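Local coordinates for protein acetyltransferase (Bacillus cereus, PDB 1Y9W) that probably transfers an acyl group, likely acetyl, to an acceptor molecule, as a member of the GNAT acetyltransferase family, at residues Cys97-Pro110 / His127-Leu140. Residues are numbered along the deposited sequence; the frame is centred on the assembly and turned at random.
Sequences CRLILLDSFSFQAP and HPKGHSQHFFEKRL
Strands 99-105 and 133-139 run antiparallel, their axes 4.4 Å apart at 158°, and pairs of backbone hydrogen bonds join Ile100 to Lys138, Leu102 to Phe136 and Ser104 to His134. On the face bearing Leu99, Asp103 and Phe105, the long, extended Gln133 serves two neighbours. Its CG, anti to the backbone N, lies over one face of the Phe105 ring, and the amide stacks on that ring with planes 17° apart. Gln133 NE2 donates to Asp103 OD2 at 3.0 Å, from above the carboxylate plane; stack and bond together hold the amide. Asp103 also turns its apolar CB onto the face of Phe135, whose ring also meets that of Tyr121 of the second subunit. Nearer the C-terminus, Leu99 CD1 lies over one face of the Arg139 guanidinium, toward its rim, 3.7 Å from Arg139 NE; the arginine bends back (chi2 -74°) to a long, weak salt bridge with Glu137, its stronger partner being Glu125 O of the second subunit, bonded by NH2.

On the face of Ile100, Leu102 and Phe136, apolar contacts dominate the middle: Leu102 CD1 packs 3.8 Å from Phe136 CB, Pro110 CB meets Phe136 CE1, and Tyr118 joins them. Beyond the strands, small Ser106 accepts Ser132 N through OG (3.0 Å), and Phe107 points its edge toward the face of His131, an offset edge-to-face pair. The last strand, 133-139, is inserted between 99-105 and 119-124, as in the GNAT fold.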
loop_
_atom_site.group_PDB
_atom_site.type_symbol
_atom_site.label_atom_id
_atom_site.label_comp_id
_atom_site.label_asym_id
_atom_site.label_seq_id
_atom_site.Cartn_x
_atom_site.Cartn_y
_atom_site.Cartn_z
ATOM N N CYS A 97 17.803 -5.113 4.711
ATOM C CA CYS A 97 16.487 -5.582 4.282
ATOM C C CYS A 97 16.591 -7.064 3.976
ATOM O O CYS A 97 17.532 -7.525 3.324
ATOM C CB CYS A 97 15.998 -4.813 3.057
ATOM S SG CYS A 97 15.590 -3.103 3.446
ATOM N N ARG A 98 15.608 -7.805 4.460
ATOM C CA ARG A 98 15.576 -9.245 4.301
ATOM C C ARG A 98 14.545 -9.642 3.253
ATOM O O ARG A 98 14.546 -10.770 2.747
ATOM C CB ARG A 98 15.203 -9.871 5.647
ATOM C CG ARG A 98 15.429 -8.936 6.850
ATOM C CD ARG A 98 14.559 -9.340 8.021
ATOM N NE ARG A 98 13.158 -9.370 7.617
ATOM C CZ ARG A 98 12.228 -10.164 8.148
ATOM N NH1 ARG A 98 12.533 -11.014 9.127
ATOM N NH2 ARG A 98 10.990 -10.121 7.680
ATOM N N LEU A 99 13.679 -8.696 2.914
ATOM C CA LEU A 99 12.602 -8.963 1.982
ATOM C C LEU A 99 12.252 -7.759 1.121
ATOM O O LEU A 99 12.490 -6.612 1.509
ATOM C CB LEU A 99 11.377 -9.387 2.799
ATOM C CG LEU A 99 9.965 -9.330 2.222
ATOM C CD1 LEU A 99 9.721 -10.513 1.289
ATOM C CD2 LEU A 99 8.979 -9.355 3.371
ATOM N N ILE A 100 11.693 -8.038 -0.055
ATOM C CA ILE A 100 11.243 -6.992 -0.972
ATOM C C ILE A 100 9.813 -7.326 -1.379
ATOM O O ILE A 100 9.529 -8.460 -1.776
ATOM C CB ILE A 100 12.091 -6.925 -2.254
ATOM C CG1 ILE A 100 13.562 -6.742 -1.896
ATOM C CG2 ILE A 100 11.619 -5.756 -3.120
ATOM C CD1 ILE A 100 14.479 -6.671 -3.102
ATOM N N LEU A 101 8.918 -6.350 -1.263
ATOM C CA LEU A 101 7.521 -6.550 -1.636
ATOM C C LEU A 101 7.136 -5.530 -2.692
ATOM O O LEU A 101 7.623 -4.402 -2.682
ATOM C CB LEU A 101 6.597 -6.366 -0.433
ATOM C CG LEU A 101 6.720 -7.341 0.734
ATOM C CD1 LEU A 101 5.891 -6.835 1.898
ATOM C CD2 LEU A 101 6.255 -8.721 0.298
ATOM N N LEU A 102 6.259 -5.938 -3.600
ATOM C CA LEU A 102 5.768 -5.065 -4.659
ATOM C C LEU A 102 4.548 -5.729 -5.297
ATOM O O LEU A 102 4.345 -6.937 -5.174
ATOM C CB LEU A 102 6.856 -4.842 -5.716
ATOM C CG LEU A 102 7.302 -6.048 -6.552
ATOM C CD1 LEU A 102 6.319 -6.291 -7.683
ATOM C CD2 LEU A 102 8.671 -5.785 -7.143
ATOM N N ASP A 103 3.711 -4.937 -5.948
ATOM C CA ASP A 103 2.559 -5.501 -6.630
ATOM C C ASP A 103 2.575 -4.906 -8.018
ATOM O O ASP A 103 3.192 -3.863 -8.247
ATOM C CB ASP A 103 1.243 -5.177 -5.919
ATOM C CG ASP A 103 0.937 -3.697 -5.881
ATOM O OD1 ASP A 103 1.202 -3.067 -4.834
ATOM O OD2 ASP A 103 0.428 -3.169 -6.897
ATOM N N SER A 104 1.915 -5.583 -8.948
ATOM C CA SER A 104 1.879 -5.129 -10.324
ATOM C C SER A 104 0.568 -5.575 -10.962
ATOM O O SER A 104 0.197 -6.744 -10.880
ATOM C CB SER A 104 3.068 -5.733 -11.081
ATOM O OG SER A 104 3.188 -5.203 -12.386
ATOM N N PHE A 105 -0.138 -4.635 -11.577
ATOM C CA PHE A 105 -1.386 -4.941 -12.253
ATOM C C PHE A 105 -1.041 -5.654 -13.554
ATOM O O PHE A 105 0.089 -5.566 -14.039
ATOM C CB PHE A 105 -2.158 -3.656 -12.541
ATOM C CG PHE A 105 -2.870 -3.103 -11.344
ATOM C CD1 PHE A 105 -4.092 -3.627 -10.945
ATOM C CD2 PHE A 105 -2.313 -2.072 -10.600
ATOM C CE1 PHE A 105 -4.756 -3.131 -9.818
ATOM C CE2 PHE A 105 -2.968 -1.572 -9.474
ATOM C CZ PHE A 105 -4.194 -2.104 -9.083
ATOM N N SER A 106 -2.012 -6.371 -14.107
ATOM C CA SER A 106 -1.824 -7.097 -15.352
ATOM C C SER A 106 -1.351 -6.176 -16.479
ATOM O O SER A 106 -0.627 -6.606 -17.380
ATOM C CB SER A 106 -3.134 -7.789 -15.749
ATOM O OG SER A 106 -4.238 -6.906 -15.619
ATOM N N PHE A 107 -1.743 -4.906 -16.436
ATOM C CA PHE A 107 -1.335 -3.975 -17.489
ATOM C C PHE A 107 -0.007 -3.268 -17.190
ATOM O O PHE A 107 0.359 -2.312 -17.876
ATOM C CB PHE A 107 -2.454 -2.947 -17.728
ATOM C CG PHE A 107 -2.894 -2.232 -16.487
ATOM C CD1 PHE A 107 -2.153 -1.171 -15.979
ATOM C CD2 PHE A 107 -4.038 -2.635 -15.810
ATOM C CE1 PHE A 107 -2.545 -0.524 -14.812
ATOM C CE2 PHE A 107 -4.442 -1.992 -14.639
ATOM C CZ PHE A 107 -3.691 -0.934 -14.139
ATOM N N GLN A 108 0.709 -3.749 -16.172
ATOM C CA GLN A 108 1.993 -3.173 -15.776
ATOM C C GLN A 108 3.139 -4.181 -15.867
ATOM O O GLN A 108 4.085 -4.128 -15.079
ATOM C CB GLN A 108 1.931 -2.658 -14.344
ATOM C CG GLN A 108 0.852 -1.644 -14.066
ATOM C CD GLN A 108 0.932 -1.126 -12.644
ATOM O OE1 GLN A 108 1.041 -1.904 -11.689
ATOM N NE2 GLN A 108 0.871 0.194 -12.490
ATOM N N ALA A 109 3.049 -5.113 -16.803
ATOM C CA ALA A 109 4.100 -6.113 -16.996
ATOM C C ALA A 109 4.562 -6.915 -15.763
ATOM O O ALA A 109 5.730 -6.834 -15.362
ATOM C CB ALA A 109 5.313 -5.447 -17.654
ATOM N N PRO A 110 3.660 -7.706 -15.150
ATOM C CA PRO A 110 4.048 -8.499 -13.975
ATOM C C PRO A 110 5.060 -9.609 -14.293
ATOM O O PRO A 110 5.765 -10.089 -13.402
ATOM C CB PRO A 110 2.716 -9.045 -13.466
ATOM C CG PRO A 110 1.866 -9.081 -14.697
ATOM C CD PRO A 110 2.208 -7.781 -15.374
ATOM N N HIS A 127 -9.680 -6.817 -11.090
ATOM C CA HIS A 127 -9.554 -5.553 -10.385
ATOM C C HIS A 127 -8.340 -4.817 -10.918
ATOM O O HIS A 127 -7.233 -5.341 -10.869
ATOM C CB HIS A 127 -9.370 -5.744 -8.886
ATOM C CG HIS A 127 -8.997 -4.478 -8.173
ATOM N ND1 HIS A 127 -7.833 -4.343 -7.447
ATOM C CD2 HIS A 127 -9.610 -3.272 -8.122
ATOM C CE1 HIS A 127 -7.743 -3.108 -6.983
ATOM N NE2 HIS A 127 -8.808 -2.437 -7.379
ATOM N N PRO A 128 -8.546 -3.629 -11.513
ATOM C CA PRO A 128 -9.884 -3.046 -11.670
ATOM C C PRO A 128 -10.638 -3.959 -12.640
ATOM O O PRO A 128 -10.032 -4.856 -13.228
ATOM C CB PRO A 128 -9.597 -1.659 -12.253
ATOM C CG PRO A 128 -8.306 -1.868 -13.012
ATOM C CD PRO A 128 -7.505 -2.753 -12.084
ATOM N N LYS A 129 -11.937 -3.744 -12.804
ATOM C CA LYS A 129 -12.730 -4.591 -13.686
ATOM C C LYS A 129 -12.068 -4.744 -15.043
ATOM O O LYS A 129 -11.758 -3.751 -15.711
ATOM C CB LYS A 129 -14.140 -4.017 -13.855
ATOM C CG LYS A 129 -15.082 -4.959 -14.607
ATOM C CD LYS A 129 -16.533 -4.471 -14.626
ATOM C CE LYS A 129 -16.722 -3.271 -15.556
ATOM N NZ LYS A 129 -16.464 -3.631 -16.982
ATOM N N GLY A 130 -11.848 -5.996 -15.439
ATOM C CA GLY A 130 -11.222 -6.280 -16.720
ATOM C C GLY A 130 -9.717 -6.481 -16.644
ATOM O O GLY A 130 -9.053 -6.688 -17.661
ATOM N N HIS A 131 -9.178 -6.421 -15.429
ATOM C CA HIS A 131 -7.752 -6.583 -15.207
ATOM C C HIS A 131 -7.527 -7.332 -13.889
ATOM O O HIS A 131 -8.477 -7.797 -13.261
ATOM C CB HIS A 131 -7.081 -5.203 -15.144
ATOM C CG HIS A 131 -7.414 -4.309 -16.304
ATOM N ND1 HIS A 131 -8.560 -3.540 -16.352
ATOM C CD2 HIS A 131 -6.763 -4.081 -17.470
ATOM C CE1 HIS A 131 -8.600 -2.879 -17.495
ATOM N NE2 HIS A 131 -7.522 -3.191 -18.192
ATOM N N SER A 132 -6.270 -7.461 -13.476
ATOM C CA SER A 132 -5.958 -8.131 -12.218
ATOM C C SER A 132 -4.718 -7.517 -11.567
ATOM O O SER A 132 -3.953 -6.798 -12.205
ATOM C CB SER A 132 -5.772 -9.640 -12.430
ATOM O OG SER A 132 -4.798 -9.918 -13.410
ATOM N N GLN A 133 -4.535 -7.786 -10.284
ATOM C CA GLN A 133 -3.403 -7.241 -9.556
ATOM C C GLN A 133 -2.603 -8.388 -8.953
ATOM O O GLN A 133 -3.147 -9.233 -8.240
ATOM C CB GLN A 133 -3.910 -6.284 -8.467
ATOM C CG GLN A 133 -2.820 -5.659 -7.624
ATOM C CD GLN A 133 -3.348 -4.633 -6.634
ATOM O OE1 GLN A 133 -4.518 -4.654 -6.247
ATOM N NE2 GLN A 133 -2.472 -3.738 -6.201
ATOM N N HIS A 134 -1.309 -8.418 -9.246
ATOM C CA HIS A 134 -0.446 -9.476 -8.745
ATOM C C HIS A 134 0.557 -9.007 -7.702
ATOM O O HIS A 134 1.292 -8.048 -7.914
ATOM C CB HIS A 134 0.259 -10.127 -9.921
ATOM C CG HIS A 134 -0.687 -10.556 -10.995
ATOM N ND1 HIS A 134 -1.198 -9.678 -11.927
ATOM C CD2 HIS A 134 -1.292 -11.745 -11.226
ATOM C CE1 HIS A 134 -2.079 -10.308 -12.683
ATOM N NE2 HIS A 134 -2.155 -11.562 -12.278
ATOM N N PHE A 135 0.565 -9.701 -6.570
ATOM C CA PHE A 135 1.438 -9.378 -5.450
ATOM C C PHE A 135 2.663 -10.276 -5.411
ATOM O O PHE A 135 2.556 -11.505 -5.329
ATOM C CB PHE A 135 0.629 -9.470 -4.161
ATOM C CG PHE A 135 -0.473 -8.451 -4.089
ATOM C CD1 PHE A 135 -0.354 -7.329 -3.268
ATOM C CD2 PHE A 135 -1.600 -8.571 -4.904
ATOM C CE1 PHE A 135 -1.347 -6.332 -3.265
ATOM C CE2 PHE A 135 -2.597 -7.584 -4.911
ATOM C CZ PHE A 135 -2.472 -6.463 -4.093
ATOM N N PHE A 136 3.830 -9.639 -5.474
ATOM C CA PHE A 136 5.106 -10.344 -5.493
ATOM C C PHE A 136 5.980 -10.147 -4.259
ATOM O O PHE A 136 5.825 -9.193 -3.502
ATOM C CB PHE A 136 5.930 -9.927 -6.720
ATOM C CG PHE A 136 5.333 -10.343 -8.039
ATOM C CD1 PHE A 136 4.434 -9.513 -8.709
ATOM C CD2 PHE A 136 5.684 -11.562 -8.619
ATOM C CE1 PHE A 136 3.889 -9.890 -9.946
ATOM C CE2 PHE A 136 5.150 -11.952 -9.850
ATOM C CZ PHE A 136 4.250 -11.116 -10.517
ATOM N N GLU A 137 6.907 -11.080 -4.079
ATOM C CA GLU A 137 7.854 -11.038 -2.983
ATOM C C GLU A 137 9.141 -11.710 -3.437
ATOM O O GLU A 137 9.147 -12.560 -4.327
ATOM C CB GLU A 137 7.327 -11.767 -1.740
ATOM C CG GLU A 137 7.300 -13.283 -1.863
ATOM C CD GLU A 137 7.590 -13.978 -0.545
ATOM O OE1 GLU A 137 7.084 -13.512 0.495
ATOM O OE2 GLU A 137 8.318 -14.995 -0.546
ATOM N N LYS A 138 10.232 -11.290 -2.814
ATOM C CA LYS A 138 11.548 -11.836 -3.068
ATOM C C LYS A 138 12.270 -11.738 -1.735
ATOM O O LYS A 138 12.348 -10.663 -1.133
ATOM C CB LYS A 138 12.302 -11.034 -4.127
ATOM C CG LYS A 138 13.758 -11.451 -4.225
ATOM C CD LYS A 138 14.541 -10.645 -5.233
ATOM C CE LYS A 138 14.311 -11.136 -6.646
ATOM N NZ LYS A 138 15.237 -10.438 -7.593
ATOM N N ARG A 139 12.759 -12.877 -1.266
ATOM C CA ARG A 139 13.470 -12.947 -0.002
ATOM C C ARG A 139 14.932 -12.654 -0.280
ATOM O O ARG A 139 15.492 -13.167 -1.250
ATOM C CB ARG A 139 13.299 -14.341 0.595
ATOM C CG ARG A 139 11.851 -14.684 0.882
ATOM C CD ARG A 139 11.370 -13.932 2.097
ATOM N NE ARG A 139 9.940 -14.093 2.323
ATOM C CZ ARG A 139 9.333 -13.793 3.468
ATOM N NH1 ARG A 139 10.039 -13.323 4.489
ATOM N NH2 ARG A 139 8.022 -13.950 3.591
ATOM N N LEU A 140 15.538 -11.814 0.553
ATOM C CA LEU A 140 16.941 -11.453 0.371
ATOM C C LEU A 140 17.873 -12.308 1.232
ATOM O O LEU A 140 17.368 -13.038 2.115
ATOM C CB LEU A 140 17.154 -9.968 0.696
ATOM C CG LEU A 140 16.481 -8.942 -0.221
ATOM C CD1 LEU A 140 16.836 -7.528 0.233
ATOM C CD2 LEU A 140 16.938 -9.173 -1.655
ATOM O OXT LEU A 140 19.103 -12.231 1.012
#